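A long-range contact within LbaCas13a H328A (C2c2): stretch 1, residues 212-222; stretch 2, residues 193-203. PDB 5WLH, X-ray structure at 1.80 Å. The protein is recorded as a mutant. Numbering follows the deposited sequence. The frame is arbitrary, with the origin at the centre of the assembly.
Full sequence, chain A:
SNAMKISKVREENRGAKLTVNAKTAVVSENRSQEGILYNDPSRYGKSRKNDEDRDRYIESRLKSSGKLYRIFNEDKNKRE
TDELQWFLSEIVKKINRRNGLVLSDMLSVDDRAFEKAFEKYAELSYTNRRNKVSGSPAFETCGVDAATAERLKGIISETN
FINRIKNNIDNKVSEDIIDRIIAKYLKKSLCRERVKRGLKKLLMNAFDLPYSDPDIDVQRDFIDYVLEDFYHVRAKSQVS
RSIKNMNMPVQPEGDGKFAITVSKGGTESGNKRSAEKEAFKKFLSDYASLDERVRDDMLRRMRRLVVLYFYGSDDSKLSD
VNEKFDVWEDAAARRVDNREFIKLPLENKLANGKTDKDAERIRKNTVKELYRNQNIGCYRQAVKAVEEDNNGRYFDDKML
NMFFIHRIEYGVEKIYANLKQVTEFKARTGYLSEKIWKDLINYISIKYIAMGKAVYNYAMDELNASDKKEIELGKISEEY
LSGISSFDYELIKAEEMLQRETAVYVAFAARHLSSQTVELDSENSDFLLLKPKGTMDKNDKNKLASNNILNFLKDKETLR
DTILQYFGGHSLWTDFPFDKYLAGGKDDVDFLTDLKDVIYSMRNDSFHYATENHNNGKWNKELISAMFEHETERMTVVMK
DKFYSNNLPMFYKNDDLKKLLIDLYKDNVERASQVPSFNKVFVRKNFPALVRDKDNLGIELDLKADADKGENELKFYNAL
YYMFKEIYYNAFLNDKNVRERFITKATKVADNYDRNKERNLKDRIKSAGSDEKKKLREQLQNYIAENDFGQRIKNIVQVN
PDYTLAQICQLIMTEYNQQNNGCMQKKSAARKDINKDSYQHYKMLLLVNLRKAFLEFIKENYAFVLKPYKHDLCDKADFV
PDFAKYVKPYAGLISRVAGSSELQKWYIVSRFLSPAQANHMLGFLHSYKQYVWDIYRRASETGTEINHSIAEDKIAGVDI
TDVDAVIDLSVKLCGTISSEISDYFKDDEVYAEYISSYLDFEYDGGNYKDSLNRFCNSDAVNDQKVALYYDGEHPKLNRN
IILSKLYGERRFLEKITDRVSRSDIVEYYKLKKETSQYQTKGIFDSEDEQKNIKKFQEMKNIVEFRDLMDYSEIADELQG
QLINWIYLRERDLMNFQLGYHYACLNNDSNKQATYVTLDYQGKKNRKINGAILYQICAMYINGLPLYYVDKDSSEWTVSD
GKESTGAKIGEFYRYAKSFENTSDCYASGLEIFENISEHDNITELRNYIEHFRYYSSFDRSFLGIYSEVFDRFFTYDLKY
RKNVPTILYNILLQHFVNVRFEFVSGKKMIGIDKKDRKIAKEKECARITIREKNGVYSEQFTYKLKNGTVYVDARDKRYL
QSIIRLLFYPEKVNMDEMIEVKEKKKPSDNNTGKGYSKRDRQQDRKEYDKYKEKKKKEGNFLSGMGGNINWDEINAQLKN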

ATOM      1  N   SER A 212     -46.314  11.768  19.611  1.00 32.77           N
ATOM      2  CA  SER A 212     -45.905  12.937  20.365  1.00 32.27           C
ATOM      3  C   SER A 212     -44.392  13.039  20.338  1.00 25.80           C
ATOM      4  O   SER A 212     -43.693  12.058  20.610  1.00 27.89           O
ATOM      5  CB  SER A 212     -46.438  12.877  21.802  1.00 36.88           C
ATOM      6  OG  SER A 212     -47.851  13.008  21.776  1.00 34.04           O
ATOM      7  N   ASP A 213     -43.909  14.206  19.923  1.00 25.46           N
ATOM      8  CA  ASP A 213     -42.513  14.614  20.101  1.00 29.30           C
ATOM      9  C   ASP A 213     -42.540  16.117  20.349  1.00 29.81           C
ATOM     10  O   ASP A 213     -42.252  16.922  19.457  1.00 31.06           O
ATOM     11  CB  ASP A 213     -41.658  14.247  18.882  1.00 27.82           C
ATOM     12  CG  ASP A 213     -40.174  14.245  19.199  1.00 33.38           C
ATOM     13  OD1 ASP A 213     -39.797  14.808  20.250  1.00 36.96           O
ATOM     14  OD2 ASP A 213     -39.386  13.687  18.403  1.00 35.62           O
ATOM     15  N   PRO A 214     -42.904  16.533  21.567  1.00 35.01           N
ATOM     16  CA  PRO A 214     -43.212  17.958  21.801  1.00 34.38           C
ATOM     17  C   PRO A 214     -42.030  18.906  21.615  1.00 32.74           C
ATOM     18  O   PRO A 214     -42.247  20.063  21.244  1.00 34.21           O
ATOM     19  CB  PRO A 214     -43.735  17.975  23.251  1.00 33.94           C
ATOM     20  CG  PRO A 214     -43.315  16.636  23.857  1.00 33.13           C
ATOM     21  CD  PRO A 214     -43.231  15.672  22.720  1.00 31.41           C
ATOM     22  N   ASP A 215     -40.793  18.462  21.850  1.00 29.50           N
ATOM     23  CA  ASP A 215     -39.635  19.337  21.699  1.00 33.36           C
ATOM     24  C   ASP A 215     -39.277  19.600  20.238  1.00 35.78           C
ATOM     25  O   ASP A 215     -38.420  20.447  19.960  1.00 35.67           O
ATOM     26  CB  ASP A 215     -38.431  18.733  22.432  1.00 40.30           C
ATOM     27  CG  ASP A 215     -37.230  19.656  22.448  1.00 49.34           C
ATOM     28  OD1 ASP A 215     -37.423  20.877  22.644  1.00 52.25           O
ATOM     29  OD2 ASP A 215     -36.097  19.167  22.249  1.00 53.52           O
ATOM     30  N   ILE A 216     -39.936  18.925  19.305  1.00 32.68           N
ATOM     31  CA  ILE A 216     -39.605  18.988  17.887  1.00 29.76           C
ATOM     32  C   ILE A 216     -40.666  19.809  17.172  1.00 30.37           C
ATOM     33  O   ILE A 216     -41.869  19.610  17.387  1.00 30.81           O
ATOM     34  CB  ILE A 216     -39.497  17.577  17.287  1.00 30.46           C
ATOM     35  CG1 ILE A 216     -38.260  16.861  17.833  1.00 30.56           C
ATOM     36  CG2 ILE A 216     -39.469  17.633  15.763  1.00 29.27           C
ATOM     37  CD1 ILE A 216     -36.968  17.406  17.316  1.00 33.29           C
ATOM     38  N   ASP A 217     -40.219  20.729  16.320  1.00 30.04           N
ATOM     39  CA  ASP A 217     -41.095  21.542  15.487  1.00 30.87           C
ATOM     40  C   ASP A 217     -40.906  21.112  14.038  1.00 29.53           C
ATOM     41  O   ASP A 217     -39.805  21.251  13.494  1.00 30.87           O
ATOM     42  CB  ASP A 217     -40.767  23.022  15.653  1.00 34.14           C
ATOM     43  CG  ASP A 217     -41.708  23.915  14.884  1.00 42.76           C
ATOM     44  OD1 ASP A 217     -42.815  24.189  15.396  1.00 50.57           O
ATOM     45  OD2 ASP A 217     -41.342  24.345  13.773  1.00 42.19           O
ATOM     46  N   VAL A 218     -41.974  20.606  13.412  1.00 27.73           N
ATOM     47  CA  VAL A 218     -41.839  20.099  12.046  1.00 28.06           C
ATOM     48  C   VAL A 218     -41.336  21.194  11.113  1.00 28.09           C
ATOM     49  O   VAL A 218     -40.443  20.964  10.285  1.00 26.83           O
ATOM     50  CB  VAL A 218     -43.168  19.498  11.553  1.00 30.70           C
ATOM     51  CG1 VAL A 218     -43.141  19.366  10.033  1.00 31.55           C
ATOM     52  CG2 VAL A 218     -43.399  18.145  12.193  1.00 27.17           C
ATOM     53  N   GLN A 219     -41.879  22.403  11.247  1.00 26.70           N
ATOM     54  CA  GLN A 219     -41.488  23.489  10.354  1.00 28.15           C
ATOM     55  C   GLN A 219     -40.004  23.824  10.499  1.00 29.00           C
ATOM     56  O   GLN A 219     -39.269  23.890   9.508  1.00 30.14           O
ATOM     57  CB  GLN A 219     -42.340  24.729  10.628  1.00 29.80           C
ATOM     58  CG  GLN A 219     -42.037  25.860   9.667  1.00 28.03           C
ATOM     59  CD  GLN A 219     -42.538  25.548   8.274  1.00 31.31           C
ATOM     60  OE1 GLN A 219     -43.719  25.234   8.085  1.00 32.66           O
ATOM     61  NE2 GLN A 219     -41.639  25.583   7.295  1.00 29.55           N
ATOM     62  N   ARG A 220     -39.545  24.050  11.728  1.00 25.86           N
ATOM     63  CA  ARG A 220     -38.180  24.533  11.914  1.00 29.18           C
ATOM     64  C   ARG A 220     -37.159  23.405  11.819  1.00 27.89           C
ATOM     65  O   ARG A 220     -36.084  23.582  11.235  1.00 29.74           O
ATOM     66  CB  ARG A 220     -38.057  25.245  13.262  1.00 29.92           C
ATOM     67  CG  ARG A 220     -36.778  26.044  13.422  1.00 29.80           C
ATOM     68  CD  ARG A 220     -36.874  27.411  12.750  1.00 26.35           C
ATOM     69  NE  ARG A 220     -35.567  28.048  12.697  1.00 29.91           N
ATOM     70  CZ  ARG A 220     -34.869  28.253  11.583  1.00 32.59           C
ATOM     71  NH1 ARG A 220     -35.358  27.874  10.406  1.00 28.98           N
ATOM     72  NH2 ARG A 220     -33.678  28.838  11.645  1.00 31.25           N
ATOM     73  N   ASP A 221     -37.477  22.244  12.375  1.00 26.68           N
ATOM     74  CA  ASP A 221     -36.503  21.166  12.490  1.00 29.45           C
ATOM     75  C   ASP A 221     -36.418  20.305  11.241  1.00 27.90           C
ATOM     76  O   ASP A 221     -35.345  19.756  10.957  1.00 28.20           O
ATOM     77  CB  ASP A 221     -36.829  20.286  13.697  1.00 28.36           C
ATOM     78  CG  ASP A 221     -36.465  20.958  15.012  1.00 30.72           C
ATOM     79  OD1 ASP A 221     -35.332  21.470  15.112  1.00 35.11           O
ATOM     80  OD2 ASP A 221     -37.305  20.990  15.931  1.00 30.44           O
ATOM     81  N   PHE A 222     -37.507  20.176  10.480  1.00 25.43           N
ATOM     82  CA  PHE A 222     -37.452  19.412   9.242  1.00 21.19           C
ATOM     83  C   PHE A 222     -37.594  20.305   8.013  1.00 26.74           C
ATOM     84  O   PHE A 222     -36.658  20.407   7.214  1.00 24.95           O
ATOM     85  CB  PHE A 222     -38.514  18.308   9.197  1.00 25.21           C
ATOM     86  CG  PHE A 222     -38.489  17.530   7.910  1.00 27.53           C
ATOM     87  CD1 PHE A 222     -37.392  16.739   7.595  1.00 29.72           C
ATOM     88  CD2 PHE A 222     -39.531  17.619   7.001  1.00 26.77           C
ATOM     89  CE1 PHE A 222     -37.349  16.022   6.400  1.00 27.69           C
ATOM     90  CE2 PHE A 222     -39.482  16.919   5.808  1.00 28.78           C
ATOM     91  CZ  PHE A 222     -38.392  16.116   5.512  1.00 29.03           C
TER
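Stretch 2 (193-203) ERVKRGLKKLL

How do the two backbones meet? Stretch 2 is helical throughout, whereas stretch 1 begins as a loop, makes a type I turn from Asp213 to Ile216, and enters a helix at Val218. The helix axes approach to 8.0 Å, with their N-to-C directions 140° apart (signed crossing angle -140°), so the two helices run roughly antiparallel: Val218 CA lies 4.7 Å from Gly198 CA, and Phe222 CA 4.8 Å from Val195 CA.

What permits so close an approach? Gly198 has no side chain, and an ideal CB there would lie 2.9 Å from Phe222 CB, a clash. The Phe222 side chain fits among Val195, Gly198, Leu199 and Leu202, with Leu199 CD1 over one ring face, 3.6 Å from Phe222 CZ.

How is the arginine-rich side of stretch 2 held? Arg194 forms salt bridges with Asp221 (NH2 to OD2, 2.8 Å) and Asp215 (NH1 to OD2, 3.1 Å). Arg197 pairs with Asp213 through two hydrogen bonds, NE to OD2 at 3.0 Å and NH2 to OD1 at 2.7 Å. Ile216 packs over a face of each guanidinium, with Asp213 OD1 at the edge of Arg197, and Asp221 OD2 and the backbone Asp215 O at the edge of Arg194.

Where does Lys201 reach? The extended side chain brings Lys201 NZ to two loop carbonyls, Ile216 O at 2.6 Å and Asp213 O at 3.0 Å, tying down both ends of the turn.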

ATOM      1  N   GLU A 193     -30.294  14.121  14.212  1.00 33.34           N
ATOM      2  CA  GLU A 193     -31.346  13.687  15.130  1.00 33.88           C
ATOM      3  C   GLU A 193     -32.606  14.542  14.997  1.00 28.76           C
ATOM      4  O   GLU A 193     -33.713  14.017  14.847  1.00 32.28           O
ATOM      5  CB  GLU A 193     -30.833  13.713  16.565  1.00 40.52           C
ATOM      6  CG  GLU A 193     -31.856  13.239  17.584  1.00 49.77           C
ATOM      7  CD  GLU A 193     -31.667  13.887  18.946  1.00 63.20           C
ATOM      8  OE1 GLU A 193     -31.908  15.111  19.067  1.00 66.44           O
ATOM      9  OE2 GLU A 193     -31.266  13.171  19.891  1.00 68.68           O
ATOM     10  N   ARG A 194     -32.459  15.867  15.042  1.00 28.21           N
ATOM     11  CA  ARG A 194     -33.651  16.712  15.089  1.00 28.41           C
ATOM     12  C   ARG A 194     -34.370  16.736  13.746  1.00 27.78           C
ATOM     13  O   ARG A 194     -35.602  16.875  13.699  1.00 26.88           O
ATOM     14  CB  ARG A 194     -33.281  18.130  15.525  1.00 28.39           C
ATOM     15  CG  ARG A 194     -32.879  18.245  17.015  1.00 33.18           C
ATOM     16  CD  ARG A 194     -32.768  19.705  17.430  1.00 34.33           C
ATOM     17  NE  ARG A 194     -34.081  20.333  17.491  1.00 36.68           N
ATOM     18  CZ  ARG A 194     -34.894  20.278  18.543  1.00 39.09           C
ATOM     19  NH1 ARG A 194     -34.528  19.633  19.648  1.00 37.77           N
ATOM     20  NH2 ARG A 194     -36.073  20.875  18.490  1.00 35.31           N
ATOM     21  N   VAL A 195     -33.625  16.594  12.652  1.00 27.00           N
ATOM     22  CA  VAL A 195     -34.246  16.568  11.333  1.00 27.28           C
ATOM     23  C   VAL A 195     -35.015  15.276  11.151  1.00 27.64           C
ATOM     24  O   VAL A 195     -36.150  15.274  10.652  1.00 27.11           O
ATOM     25  CB  VAL A 195     -33.184  16.749  10.229  1.00 25.43           C
ATOM     26  CG1 VAL A 195     -33.847  16.651   8.855  1.00 25.51           C
ATOM     27  CG2 VAL A 195     -32.452  18.074  10.386  1.00 27.53           C
ATOM     28  N   LYS A 196     -34.417  14.158  11.573  1.00 24.58           N
ATOM     29  CA  LYS A 196     -35.092  12.868  11.486  1.00 28.90           C
ATOM     30  C   LYS A 196     -36.330  12.850  12.366  1.00 27.32           C
ATOM     31  O   LYS A 196     -37.374  12.318  11.974  1.00 28.26           O
ATOM     32  CB  LYS A 196     -34.144  11.740  11.900  1.00 33.28           C
ATOM     33  CG  LYS A 196     -32.940  11.549  10.986  1.00 41.14           C
ATOM     34  CD  LYS A 196     -31.927  10.573  11.592  1.00 45.93           C
ATOM     35  CE  LYS A 196     -32.569   9.231  11.906  1.00 45.74           C
ATOM     36  NZ  LYS A 196     -31.560   8.218  12.311  1.00 44.88           N
ATOM     37  N   ARG A 197     -36.227  13.419  13.563  1.00 27.21           N
ATOM     38  CA  ARG A 197     -37.393  13.479  14.437  1.00 28.12           C
ATOM     39  C   ARG A 197     -38.476  14.368  13.843  1.00 25.39           C
ATOM     40  O   ARG A 197     -39.666  14.058  13.958  1.00 27.75           O
ATOM     41  CB  ARG A 197     -36.991  13.972  15.822  1.00 28.70           C
ATOM     42  CG  ARG A 197     -36.196  12.940  16.614  1.00 30.76           C
ATOM     43  CD  ARG A 197     -35.504  13.589  17.804  1.00 29.94           C
ATOM     44  NE  ARG A 197     -36.458  13.973  18.843  1.00 32.94           N
ATOM     45  CZ  ARG A 197     -36.184  14.799  19.851  1.00 39.09           C
ATOM     46  NH1 ARG A 197     -34.975  15.342  19.974  1.00 42.48           N
ATOM     47  NH2 ARG A 197     -37.121  15.082  20.739  1.00 39.62           N
ATOM     48  N   GLY A 198     -38.087  15.479  13.213  1.00 25.65           N
ATOM     49  CA  GLY A 198     -39.066  16.309  12.532  1.00 25.08           C
ATOM     50  C   GLY A 198     -39.760  15.562  11.410  1.00 31.18           C
ATOM     51  O   GLY A 198     -40.983  15.656  11.237  1.00 29.65           O
ATOM     52  N   LEU A 199     -38.994  14.784  10.648  1.00 27.31           N
ATOM     53  CA  LEU A 199     -39.589  14.024   9.556  1.00 26.98           C
ATOM     54  C   LEU A 199     -40.530  12.953  10.083  1.00 25.30           C
ATOM     55  O   LEU A 199     -41.634  12.772   9.556  1.00 30.83           O
ATOM     56  CB  LEU A 199     -38.484  13.395   8.712  1.00 27.41           C
ATOM     57  CG  LEU A 199     -38.941  12.467   7.597  1.00 28.22           C
ATOM     58  CD1 LEU A 199     -39.990  13.162   6.722  1.00 28.30           C
ATOM     59  CD2 LEU A 199     -37.717  12.084   6.783  1.00 30.43           C
ATOM     60  N   LYS A 200     -40.108  12.228  11.118  1.00 30.00           N
ATOM     61  CA  LYS A 200     -40.982  11.214  11.691  1.00 30.73           C
ATOM     62  C   LYS A 200     -42.296  11.824  12.168  1.00 28.44           C
ATOM     63  O   LYS A 200     -43.373  11.275  11.913  1.00 26.73           O
ATOM     64  CB  LYS A 200     -40.286  10.502  12.843  1.00 31.35           C
ATOM     65  CG  LYS A 200     -41.255   9.612  13.609  1.00 34.77           C
ATOM     66  CD  LYS A 200     -40.588   8.407  14.199  1.00 40.52           C
ATOM     67  CE  LYS A 200     -41.643   7.420  14.682  1.00 38.11           C
ATOM     68  NZ  LYS A 200     -41.005   6.330  15.451  1.00 39.82           N
ATOM     69  N   LYS A 201     -42.221  12.961  12.853  1.00 27.10           N
ATOM     70  CA  LYS A 201     -43.424  13.626  13.346  1.00 27.67           C
ATOM     71  C   LYS A 201     -44.332  14.021  12.194  1.00 30.05           C
ATOM     72  O   LYS A 201     -45.554  13.830  12.253  1.00 27.13           O
ATOM     73  CB  LYS A 201     -43.023  14.857  14.157  1.00 26.98           C
ATOM     74  CG  LYS A 201     -44.160  15.695  14.722  1.00 28.84           C
ATOM     75  CD  LYS A 201     -43.636  16.514  15.919  1.00 29.16           C
ATOM     76  CE  LYS A 201     -44.711  17.427  16.513  1.00 27.66           C
ATOM     77  NZ  LYS A 201     -44.137  18.341  17.562  1.00 27.32           N
ATOM     78  N   LEU A 202     -43.738  14.555  11.128  1.00 27.64           N
ATOM     79  CA  LEU A 202     -44.493  14.905   9.934  1.00 26.49           C
ATOM     80  C   LEU A 202     -45.161  13.682   9.319  1.00 24.06           C
ATOM     81  O   LEU A 202     -46.338  13.734   8.943  1.00 30.59           O
ATOM     82  CB  LEU A 202     -43.556  15.567   8.930  1.00 26.21           C
ATOM     83  CG  LEU A 202     -44.045  15.742   7.500  1.00 29.20           C
ATOM     84  CD1 LEU A 202     -45.116  16.765   7.487  1.00 33.59           C
ATOM     85  CD2 LEU A 202     -42.884  16.187   6.616  1.00 37.31           C
ATOM     86  N   LEU A 203     -44.432  12.568   9.212  1.00 29.45           N
ATOM     87  CA  LEU A 203     -45.001  11.375   8.586  1.00 27.77           C
ATOM     88  C   LEU A 203     -46.098  10.764   9.445  1.00 31.88           C
ATOM     89  O   LEU A 203     -47.084  10.231   8.919  1.00 30.09           O
ATOM     90  CB  LEU A 203     -43.906  10.345   8.321  1.00 27.69           C
ATOM     91  CG  LEU A 203     -42.967  10.742   7.182  1.00 28.99           C
ATOM     92  CD1 LEU A 203     -41.742   9.836   7.169  1.00 28.90           C
ATOM     93  CD2 LEU A 203     -43.721  10.667   5.859  1.00 31.20           C
TER
HETATM   94  O   HOH W   1     -40.005  12.508  16.285  1.00 31.32           O
HETATM   95  O   HOH W   2     -34.674  16.997  22.388  1.00 50.84           O